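Local coordinates for putative uncharacterized protein (Coprinopsis cinerea, PDB 3W9A) that probably hydrolyses beta-glucan chains, as the catalytic domain of a fungal glycoside hydrolase of family 131 built on a beta-jelly roll, at residues Gly1-Phe9 with Pro83-Leu94; Ala107-Gln115 with Leu126-Ser135. All coordinates share one frame; numbering follows the deposited sequence.

Contact 1 of 2, residues Gly1-Phe9 with Pro83-Leu94; sequences GRIVWDGSF and PQTNANLGQGNL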
loop_
_atom_site.group_PDB
_atom_site.type_symbol
_atom_site.label_atom_id
_atom_site.label_comp_id
_atom_site.label_asym_id
_atom_site.label_seq_id
_atom_site.Cartn_x
_atom_site.Cartn_y
_atom_site.Cartn_z
ATOM N N GLY A 1 -14.332 -12.773 -0.070
ATOM C CA GLY A 1 -14.531 -13.745 1.049
ATOM C C GLY A 1 -14.214 -13.129 2.396
ATOM O O GLY A 1 -14.081 -11.911 2.511
ATOM N N ARG A 2 -14.081 -13.954 3.426
ATOM C CA ARG A 2 -13.940 -13.385 4.766
ATOM C C ARG A 2 -12.630 -12.627 4.935
ATOM O O ARG A 2 -11.569 -12.991 4.381
ATOM C CB ARG A 2 -14.148 -14.416 5.882
ATOM C CG ARG A 2 -13.187 -15.583 5.931
ATOM C CD ARG A 2 -13.342 -16.369 7.234
ATOM N NE ARG A 2 -12.039 -16.656 7.825
ATOM C CZ ARG A 2 -11.243 -15.757 8.415
ATOM N NH1 ARG A 2 -11.590 -14.474 8.509
ATOM N NH2 ARG A 2 -10.078 -16.144 8.915
ATOM N N ILE A 3 -12.732 -11.547 5.692
ATOM C CA ILE A 3 -11.633 -10.653 5.863
ATOM C C ILE A 3 -10.747 -11.271 6.915
ATOM O O ILE A 3 -11.193 -11.587 8.014
ATOM C CB ILE A 3 -12.112 -9.230 6.212
ATOM C CG1 ILE A 3 -12.923 -8.682 5.020
ATOM C CG2 ILE A 3 -10.926 -8.320 6.512
ATOM C CD1 ILE A 3 -13.578 -7.345 5.255
ATOM N N VAL A 4 -9.489 -11.470 6.546
ATOM C CA VAL A 4 -8.520 -12.077 7.434
ATOM C C VAL A 4 -7.891 -10.998 8.311
ATOM O O VAL A 4 -7.695 -11.217 9.498
ATOM C CB VAL A 4 -7.445 -12.852 6.648
ATOM C CG1 VAL A 4 -6.555 -13.608 7.608
ATOM C CG2 VAL A 4 -8.099 -13.819 5.650
ATOM N N TRP A 5 -7.605 -9.833 7.715
ATOM C CA TRP A 5 -7.072 -8.681 8.446
ATOM C C TRP A 5 -7.658 -7.419 7.820
ATOM O O TRP A 5 -7.722 -7.265 6.565
ATOM C CB TRP A 5 -5.529 -8.663 8.431
ATOM C CG TRP A 5 -4.897 -7.375 8.860
ATOM C CD1 TRP A 5 -4.608 -6.989 10.144
ATOM C CD2 TRP A 5 -4.483 -6.294 8.013
ATOM N NE1 TRP A 5 -4.026 -5.741 10.143
ATOM C CE2 TRP A 5 -3.953 -5.284 8.850
ATOM C CE3 TRP A 5 -4.511 -6.082 6.631
ATOM C CZ2 TRP A 5 -3.439 -4.084 8.352
ATOM C CZ3 TRP A 5 -4.003 -4.886 6.122
ATOM C CH2 TRP A 5 -3.467 -3.897 6.987
ATOM N N ASP A 6 -8.121 -6.546 8.702
ATOM C CA ASP A 6 -8.791 -5.315 8.305
ATOM C C ASP A 6 -7.908 -4.106 8.633
ATOM O O ASP A 6 -7.675 -3.779 9.809
ATOM C CB ASP A 6 -10.157 -5.229 8.975
ATOM C CG ASP A 6 -11.055 -4.176 8.350
ATOM O OD1 ASP A 6 -10.549 -3.247 7.701
ATOM O OD2 ASP A 6 -12.276 -4.263 8.554
ATOM N N GLY A 7 -7.392 -3.482 7.576
ATOM C CA GLY A 7 -6.575 -2.270 7.674
ATOM C C GLY A 7 -7.359 -0.974 7.593
ATOM O O GLY A 7 -6.786 0.090 7.297
ATOM N N SER A 8 -8.666 -1.043 7.850
ATOM C CA SER A 8 -9.504 0.150 7.920
ATOM C C SER A 8 -8.816 1.180 8.794
ATOM O O SER A 8 -8.212 0.823 9.797
ATOM C CB SER A 8 -10.859 -0.188 8.546
ATOM O OG SER A 8 -11.511 1.003 8.954
ATOM N N PHE A 9 -8.892 2.453 8.412
ATOM C CA PHE A 9 -8.357 3.519 9.236
ATOM C C PHE A 9 -9.455 4.144 10.111
ATOM O O PHE A 9 -9.228 5.194 10.735
ATOM C CB PHE A 9 -7.672 4.588 8.368
ATOM C CG PHE A 9 -6.460 4.084 7.648
ATOM C CD1 PHE A 9 -5.337 3.699 8.351
ATOM C CD2 PHE A 9 -6.444 3.977 6.263
ATOM C CE1 PHE A 9 -4.218 3.214 7.696
ATOM C CE2 PHE A 9 -5.322 3.502 5.606
ATOM C CZ PHE A 9 -4.211 3.113 6.323
ATOM N N PRO A 83 1.091 -4.739 8.749
ATOM C CA PRO A 83 -0.072 -5.286 9.429
ATOM C C PRO A 83 0.294 -5.912 10.758
ATOM O O PRO A 83 1.303 -6.607 10.850
ATOM C CB PRO A 83 -0.565 -6.362 8.465
ATOM C CG PRO A 83 -0.157 -5.855 7.126
ATOM C CD PRO A 83 1.193 -5.227 7.368
ATOM N N GLN A 84 -0.516 -5.636 11.771
ATOM C CA GLN A 84 -0.438 -6.321 13.053
ATOM C C GLN A 84 -1.584 -7.318 13.110
ATOM O O GLN A 84 -2.748 -6.915 13.077
ATOM C CB GLN A 84 -0.577 -5.324 14.203
ATOM C CG GLN A 84 -0.600 -5.960 15.600
ATOM C CD GLN A 84 0.743 -6.552 15.980
ATOM O OE1 GLN A 84 1.745 -5.850 16.068
ATOM N NE2 GLN A 84 0.751 -7.837 16.275
ATOM N N THR A 85 -1.251 -8.609 13.188
ATOM C CA THR A 85 -2.245 -9.684 13.278
ATOM C C THR A 85 -1.609 -10.938 13.823
ATOM O O THR A 85 -0.406 -11.118 13.694
ATOM C CB THR A 85 -2.854 -10.016 11.892
ATOM O OG1 THR A 85 -3.786 -11.087 12.011
ATOM C CG2 THR A 85 -1.783 -10.403 10.876
ATOM N N ASN A 86 -2.422 -11.807 14.427
ATOM C CA ASN A 86 -1.990 -13.157 14.791
ATOM C C ASN A 86 -2.350 -14.179 13.734
ATOM O O ASN A 86 -1.969 -15.333 13.850
ATOM C CB ASN A 86 -2.636 -13.608 16.095
ATOM C CG ASN A 86 -2.133 -12.833 17.294
ATOM O OD1 ASN A 86 -1.078 -12.171 17.262
ATOM N ND2 ASN A 86 -2.891 -12.915 18.370
ATOM N N ALA A 87 -3.102 -13.755 12.728
ATOM C CA ALA A 87 -3.517 -14.637 11.634
ATOM C C ALA A 87 -2.389 -15.021 10.700
ATOM O O ALA A 87 -1.356 -14.365 10.648
ATOM C CB ALA A 87 -4.619 -13.958 10.832
ATOM N N ASN A 88 -2.625 -16.041 9.886
ATOM C CA ASN A 88 -1.693 -16.414 8.840
ATOM C C ASN A 88 -2.047 -15.669 7.562
ATOM O O ASN A 88 -3.049 -15.973 6.912
ATOM C CB ASN A 88 -1.691 -17.941 8.614
ATOM C CG ASN A 88 -0.513 -18.415 7.785
ATOM O OD1 ASN A 88 0.015 -17.680 6.962
ATOM N ND2 ASN A 88 -0.104 -19.655 7.993
ATOM N N LEU A 89 -1.220 -14.689 7.205
ATOM C CA LEU A 89 -1.439 -13.921 5.986
ATOM C C LEU A 89 -0.703 -14.515 4.772
ATOM O O LEU A 89 -0.548 -13.845 3.741
ATOM C CB LEU A 89 -0.999 -12.470 6.208
ATOM C CG LEU A 89 -1.585 -11.779 7.435
ATOM C CD1 LEU A 89 -1.039 -10.352 7.536
ATOM C CD2 LEU A 89 -3.108 -11.768 7.348
ATOM N N GLY A 90 -0.255 -15.765 4.900
ATOM C CA GLY A 90 0.583 -16.371 3.899
ATOM C C GLY A 90 0.294 -17.838 3.630
ATOM O O GLY A 90 1.188 -18.583 3.234
ATOM N N GLN A 91 -0.954 -18.244 3.831
ATOM C CA GLN A 91 -1.417 -19.556 3.381
ATOM C C GLN A 91 -2.652 -19.427 2.500
ATOM O O GLN A 91 -3.433 -18.485 2.638
ATOM C CB GLN A 91 -1.730 -20.450 4.574
ATOM C CG GLN A 91 -2.978 -20.057 5.327
ATOM C CD GLN A 91 -3.227 -20.921 6.534
ATOM O OE1 GLN A 91 -3.938 -20.528 7.474
ATOM N NE2 GLN A 91 -2.671 -22.099 6.513
ATOM N N GLY A 92 -2.837 -20.398 1.612
ATOM C CA GLY A 92 -3.982 -20.425 0.729
ATOM C C GLY A 92 -3.905 -19.343 -0.317
ATOM O O GLY A 92 -2.818 -18.889 -0.667
ATOM N N ASN A 93 -5.065 -18.935 -0.808
ATOM C CA ASN A 93 -5.180 -17.865 -1.785
ATOM C C ASN A 93 -5.790 -16.644 -1.106
ATOM O O ASN A 93 -6.924 -16.676 -0.649
ATOM C CB ASN A 93 -6.026 -18.353 -2.975
ATOM C CG ASN A 93 -6.240 -17.293 -4.039
ATOM O OD1 ASN A 93 -5.427 -16.385 -4.227
ATOM N ND2 ASN A 93 -7.326 -17.432 -4.772
ATOM N N LEU A 94 -5.013 -15.571 -1.002
ATOM C CA LEU A 94 -5.456 -14.358 -0.309
ATOM C C LEU A 94 -5.319 -13.164 -1.216
ATOM O O LEU A 94 -4.501 -13.146 -2.122
ATOM C CB LEU A 94 -4.634 -14.095 0.976
ATOM C CG LEU A 94 -4.637 -15.201 2.033
ATOM C CD1 LEU A 94 -3.720 -14.885 3.197
ATOM C CD2 LEU A 94 -6.061 -15.463 2.524
#

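Contact 2 of 2, residues Ala107-Gln115 with Leu126-Ser135; sequences APDPTLEHQ and LKYGVGSNPS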
loop_
_atom_site.group_PDB
_atom_site.type_symbol
_atom_site.label_atom_id
_atom_site.label_comp_id
_atom_site.label_asym_id
_atom_site.label_seq_id
_atom_site.Cartn_x
_atom_site.Cartn_y
_atom_site.Cartn_z
ATOM N N ALA A 107 4.264 16.005 -5.171
ATOM C CA ALA A 107 4.107 14.919 -6.120
ATOM C C ALA A 107 5.352 14.058 -6.082
ATOM O O ALA A 107 6.447 14.585 -6.065
ATOM C CB ALA A 107 3.905 15.483 -7.520
ATOM N N PRO A 108 5.200 12.733 -6.031
ATOM C CA PRO A 108 6.393 11.907 -6.114
ATOM C C PRO A 108 7.273 12.255 -7.331
ATOM O O PRO A 108 6.749 12.587 -8.391
ATOM C CB PRO A 108 5.818 10.498 -6.221
ATOM C CG PRO A 108 4.544 10.574 -5.454
ATOM C CD PRO A 108 4.001 11.941 -5.711
ATOM N N ASP A 109 8.590 12.164 -7.153
ATOM C CA ASP A 109 9.584 12.494 -8.175
ATOM C C ASP A 109 9.757 11.355 -9.183
ATOM O O ASP A 109 10.361 10.332 -8.855
ATOM C CB ASP A 109 10.913 12.774 -7.484
ATOM C CG ASP A 109 11.978 13.298 -8.416
ATOM O OD1 ASP A 109 11.885 13.132 -9.640
ATOM O OD2 ASP A 109 12.939 13.865 -7.894
ATOM N N PRO A 110 9.268 11.544 -10.425
ATOM C CA PRO A 110 9.372 10.477 -11.433
ATOM C C PRO A 110 10.788 10.172 -11.945
ATOM O O PRO A 110 10.968 9.235 -12.729
ATOM C CB PRO A 110 8.484 10.987 -12.571
ATOM C CG PRO A 110 8.487 12.471 -12.429
ATOM C CD PRO A 110 8.627 12.758 -10.966
ATOM N N THR A 111 11.788 10.944 -11.525
ATOM C CA THR A 111 13.181 10.667 -11.890
ATOM C C THR A 111 13.884 9.712 -10.898
ATOM O O THR A 111 15.024 9.343 -11.122
ATOM C CB THR A 111 14.000 11.980 -11.987
ATOM O OG1 THR A 111 14.176 12.567 -10.686
ATOM C CG2 THR A 111 13.296 12.982 -12.913
ATOM N N LEU A 112 13.205 9.327 -9.816
ATOM C CA LEU A 112 13.811 8.552 -8.733
ATOM C C LEU A 112 13.037 7.276 -8.454
ATOM O O LEU A 112 11.809 7.255 -8.565
ATOM C CB LEU A 112 13.830 9.383 -7.451
ATOM C CG LEU A 112 14.734 10.612 -7.451
ATOM C CD1 LEU A 112 14.603 11.326 -6.125
ATOM C CD2 LEU A 112 16.176 10.229 -7.703
ATOM N N GLU A 113 13.755 6.216 -8.072
ATOM C CA GLU A 113 13.118 4.920 -7.837
ATOM C C GLU A 113 12.363 4.903 -6.511
ATOM O O GLU A 113 12.907 5.342 -5.494
ATOM C CB GLU A 113 14.150 3.789 -7.833
ATOM C CG GLU A 113 13.505 2.425 -7.591
ATOM C CD GLU A 113 14.472 1.271 -7.708
ATOM O OE1 GLU A 113 15.580 1.453 -8.249
ATOM O OE2 GLU A 113 14.117 0.178 -7.235
ATOM N N HIS A 114 11.128 4.377 -6.546
ATOM C CA HIS A 114 10.267 4.163 -5.376
ATOM C C HIS A 114 9.799 2.738 -5.363
ATOM O O HIS A 114 9.523 2.173 -6.416
ATOM C CB HIS A 114 8.985 4.992 -5.440
ATOM C CG HIS A 114 9.216 6.443 -5.624
ATOM N ND1 HIS A 114 9.651 6.967 -6.816
ATOM C CD2 HIS A 114 9.063 7.486 -4.779
ATOM C CE1 HIS A 114 9.765 8.277 -6.696
ATOM N NE2 HIS A 114 9.417 8.617 -5.469
ATOM N N GLN A 115 9.672 2.178 -4.169
ATOM C CA GLN A 115 9.037 0.880 -3.979
ATOM C C GLN A 115 7.885 1.094 -3.014
ATOM O O GLN A 115 8.054 1.695 -1.941
ATOM C CB GLN A 115 10.030 -0.128 -3.411
ATOM C CG GLN A 115 11.126 -0.534 -4.383
ATOM C CD GLN A 115 12.458 -0.785 -3.716
ATOM O OE1 GLN A 115 12.518 -1.221 -2.570
ATOM N NE2 GLN A 115 13.549 -0.491 -4.425
ATOM N N LEU A 126 4.711 -2.419 -6.065
ATOM C CA LEU A 126 4.554 -1.396 -7.069
ATOM C C LEU A 126 5.825 -0.595 -7.047
ATOM O O LEU A 126 6.444 -0.431 -5.984
ATOM C CB LEU A 126 3.366 -0.485 -6.739
ATOM C CG LEU A 126 1.944 -1.088 -6.772
ATOM C CD1 LEU A 126 0.911 -0.093 -6.268
ATOM C CD2 LEU A 126 1.563 -1.576 -8.157
ATOM N N LYS A 127 6.232 -0.108 -8.203
ATOM C CA LYS A 127 7.288 0.911 -8.262
ATOM C C LYS A 127 6.876 2.130 -9.068
ATOM O O LYS A 127 5.884 2.099 -9.792
ATOM C CB LYS A 127 8.564 0.358 -8.855
ATOM C CG LYS A 127 9.074 -0.928 -8.221
ATOM C CD LYS A 127 10.593 -0.959 -8.322
ATOM C CE LYS A 127 11.133 -2.359 -8.481
ATOM N NZ LYS A 127 12.624 -2.282 -8.522
ATOM N N TYR A 128 7.657 3.194 -8.907
ATOM C CA TYR A 128 7.505 4.426 -9.649
ATOM C C TYR A 128 8.891 5.042 -9.861
ATOM O O TYR A 128 9.788 4.905 -9.006
ATOM C CB TYR A 128 6.615 5.379 -8.857
ATOM C CG TYR A 128 6.268 6.687 -9.536
ATOM C CD1 TYR A 128 5.409 6.721 -10.630
ATOM C CD2 TYR A 128 6.769 7.893 -9.064
ATOM C CE1 TYR A 128 5.089 7.910 -11.256
ATOM C CE2 TYR A 128 6.435 9.099 -9.665
ATOM C CZ TYR A 128 5.591 9.101 -10.761
ATOM O OH TYR A 128 5.234 10.288 -11.364
ATOM N N GLY A 129 9.052 5.711 -10.999
ATOM C CA GLY A 129 10.251 6.484 -11.331
ATOM C C GLY A 129 11.378 5.673 -11.934
ATOM O O GLY A 129 12.529 6.077 -11.850
ATOM N N VAL A 130 11.040 4.556 -12.580
ATOM C CA VAL A 130 12.026 3.564 -13.041
ATOM C C VAL A 130 11.572 2.956 -14.372
ATOM O O VAL A 130 10.395 3.021 -14.722
ATOM C CB VAL A 130 12.248 2.460 -11.951
ATOM C CG1 VAL A 130 12.816 1.151 -12.504
ATOM C CG2 VAL A 130 13.168 2.969 -10.855
ATOM N N GLY A 131 12.523 2.393 -15.111
ATOM C CA GLY A 131 12.231 1.675 -16.342
ATOM C C GLY A 131 11.984 2.577 -17.543
ATOM O O GLY A 131 12.327 3.769 -17.546
ATOM N N SER A 132 11.393 1.976 -18.565
ATOM C CA SER A 132 11.028 2.654 -19.809
ATOM C C SER A 132 10.132 3.884 -19.590
ATOM O O SER A 132 10.359 4.953 -20.176
ATOM C CB SER A 132 10.316 1.639 -20.717
ATOM O OG SER A 132 9.530 2.282 -21.697
ATOM N N ASN A 133 9.120 3.712 -18.739
ATOM C CA ASN A 133 8.103 4.727 -18.469
ATOM C C ASN A 133 8.172 5.144 -16.996
ATOM O O ASN A 133 7.411 4.659 -16.164
ATOM C CB ASN A 133 6.716 4.160 -18.779
ATOM C CG ASN A 133 6.614 3.608 -20.182
ATOM O OD1 ASN A 133 6.549 2.386 -20.382
ATOM N ND2 ASN A 133 6.619 4.497 -21.164
ATOM N N PRO A 134 9.101 6.036 -16.663
ATOM C CA PRO A 134 9.266 6.315 -15.240
ATOM C C PRO A 134 8.079 7.058 -14.598
ATOM O O PRO A 134 7.921 6.988 -13.380
ATOM C CB PRO A 134 10.569 7.123 -15.184
ATOM C CG PRO A 134 10.761 7.672 -16.561
ATOM C CD PRO A 134 10.150 6.657 -17.487
ATOM N N SER A 135 7.247 7.724 -15.404
ATOM C CA SER A 135 6.028 8.374 -14.895
ATOM C C SER A 135 4.844 7.420 -14.784
ATOM O O SER A 135 3.734 7.843 -14.457
ATOM C CB SER A 135 5.631 9.566 -15.772
ATOM O OG SER A 135 6.640 10.545 -15.709
HETATM O O HOH W 1 4.488 12.366 -9.890
HETATM O O HOH W 2 15.134 5.878 -11.452
#

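Contact 1 of 2, residues Gly1-Phe9 with Pro83-Leu94
Val-4 and Trp-5 run past the loop that follows Pro-83 at side-chain distance, the CA of Trp-5 lying 6.9 Å from the CA of Thr-85, so the two backbones face each other without strand pairing and the gap is filled mainly by side chains. Trp-5 and Val-4 carry the contact. With CG anti to the backbone N (chi1 166°) the indole of Trp-5 swings out to the loop, and Pro-83 settles over one face of it: CB of Pro-83 stands 3.8 Å from the centroid of the six-membered ring of Trp-5, 20° off the normal, a CH-pi contact. CG of the same proline reaches on to CH2 of the indole at 3.8 Å. The opposite face has the backbone N of Gly-7 toward its rim, so the ring has a neighbour on each face and little room to tilt. At the pyrrole end CD1 of Trp-5 meets CB of Thr-85 at 3.9 Å, while the indole N-H is spent on the carbonyl of Thr-29.

Val-4 divides its methyls between two directions. CG1 touches both CB of Ala-87, 3.8 Å away, and CD2 of Leu-89; CG2 turns instead to CD2 of Leu-94, which it approaches at 4.1 Å. Leu-89 CD2 also touches CB of Trp-5, bridging the two neighbours. The loop keeps its shape by local turns: Thr-85 OG1 accepts from Ala-87 N at 2.8 Å in an ST turn, and Asn-88 OD1 accepts from Gly-90 N in an Asx turn.

Two consecutive residues can both point at this loop because Val-4 and Trp-5 together face Ile-222 of strand 213-224, a classic beta bulge at the corner where an N-terminal edge strand joins one sheet of the beta-jelly roll.

Contact 2 of 2, residues Ala107-Gln115 with Leu126-Ser135
His-114 and Tyr-128 form an antiparallel hydrogen-bonded pair at the open end of the beta hairpin made by strands 114-119 and 124-128, in one sheet of the jelly roll. The tight side gathers round the carbonyl of Tyr-128. His-114 N donates to Tyr-128 O at 2.9 Å, nearly in line with the C=O bond, and His-114 ND1 gives the same oxygen a second bond of 3.0 Å from well above the carbonyl plane. That acceptor lies in the plane of the imidazole, whose other nitrogen, NE2, is bound by Glu-213, so both ring nitrogens are fixed. Tyr-128 CG stands anti to the backbone N (chi1 -176°), which lays the phenol alongside His-114, the ring planes inclined at 55°, and carries its far end to the prolines. CB of Pro-108 meets CE2 of Tyr-128 at 3.8 Å, and CB of Pro-110 lies near its hydroxyl; a water links that hydroxyl to Pro-108 O.

A partly exposed polar cluster forms where Gln-115 and Lys-127 lie side by side. The extended Glu-113 crosses Lys-127 obliquely, its OE2 3.2 Å from Lys-127 NZ in a salt bridge; Lys-127 also meets the ring of Tyr-140 (cation-pi). Gln-115 NE2 reaches the same OE2 at 2.9 Å from the other face of the carboxylate and binds a glycerol, probably from the crystallisation liquor. An alanine in place of Glu-113 would probably leave the ammonium of Lys-127 and the amide of Gln-115 without their shared carboxylate, and strip the chain beyond CB from the methyl of Val-130. The loose side is at the turns, where Thr-111 and Ser-135 are exposed and Ser-135 OG only brushes Pro-110 CB. Just past Tyr-128, the CA of Gly-129 lies 3.3 Å from Leu-112 O in a CA-H...O contact.

Overall arrangement
The two contacts lie on opposite sides of the chain's centre, their own centres about 29 Å apart, and each is partly buried. They share no strand: contact 1 ties the N-terminal strand to the end of strand 77-83, the following loop and the start of strand 93-101, whereas contact 2 joins neighbouring strands of one hairpin. The chemistry follows the place in the fold: contact 1 meets through apolar side chains and an aromatic face, whereas the paired strands of contact 2 are bound through their main chains, with a salt bridge on the sheet face of Gln-115 and Lys-127. Strand 213-224 serves both, receiving the bulge of contact 1 and supplying Glu-213 and Trp-215 beside contact 2.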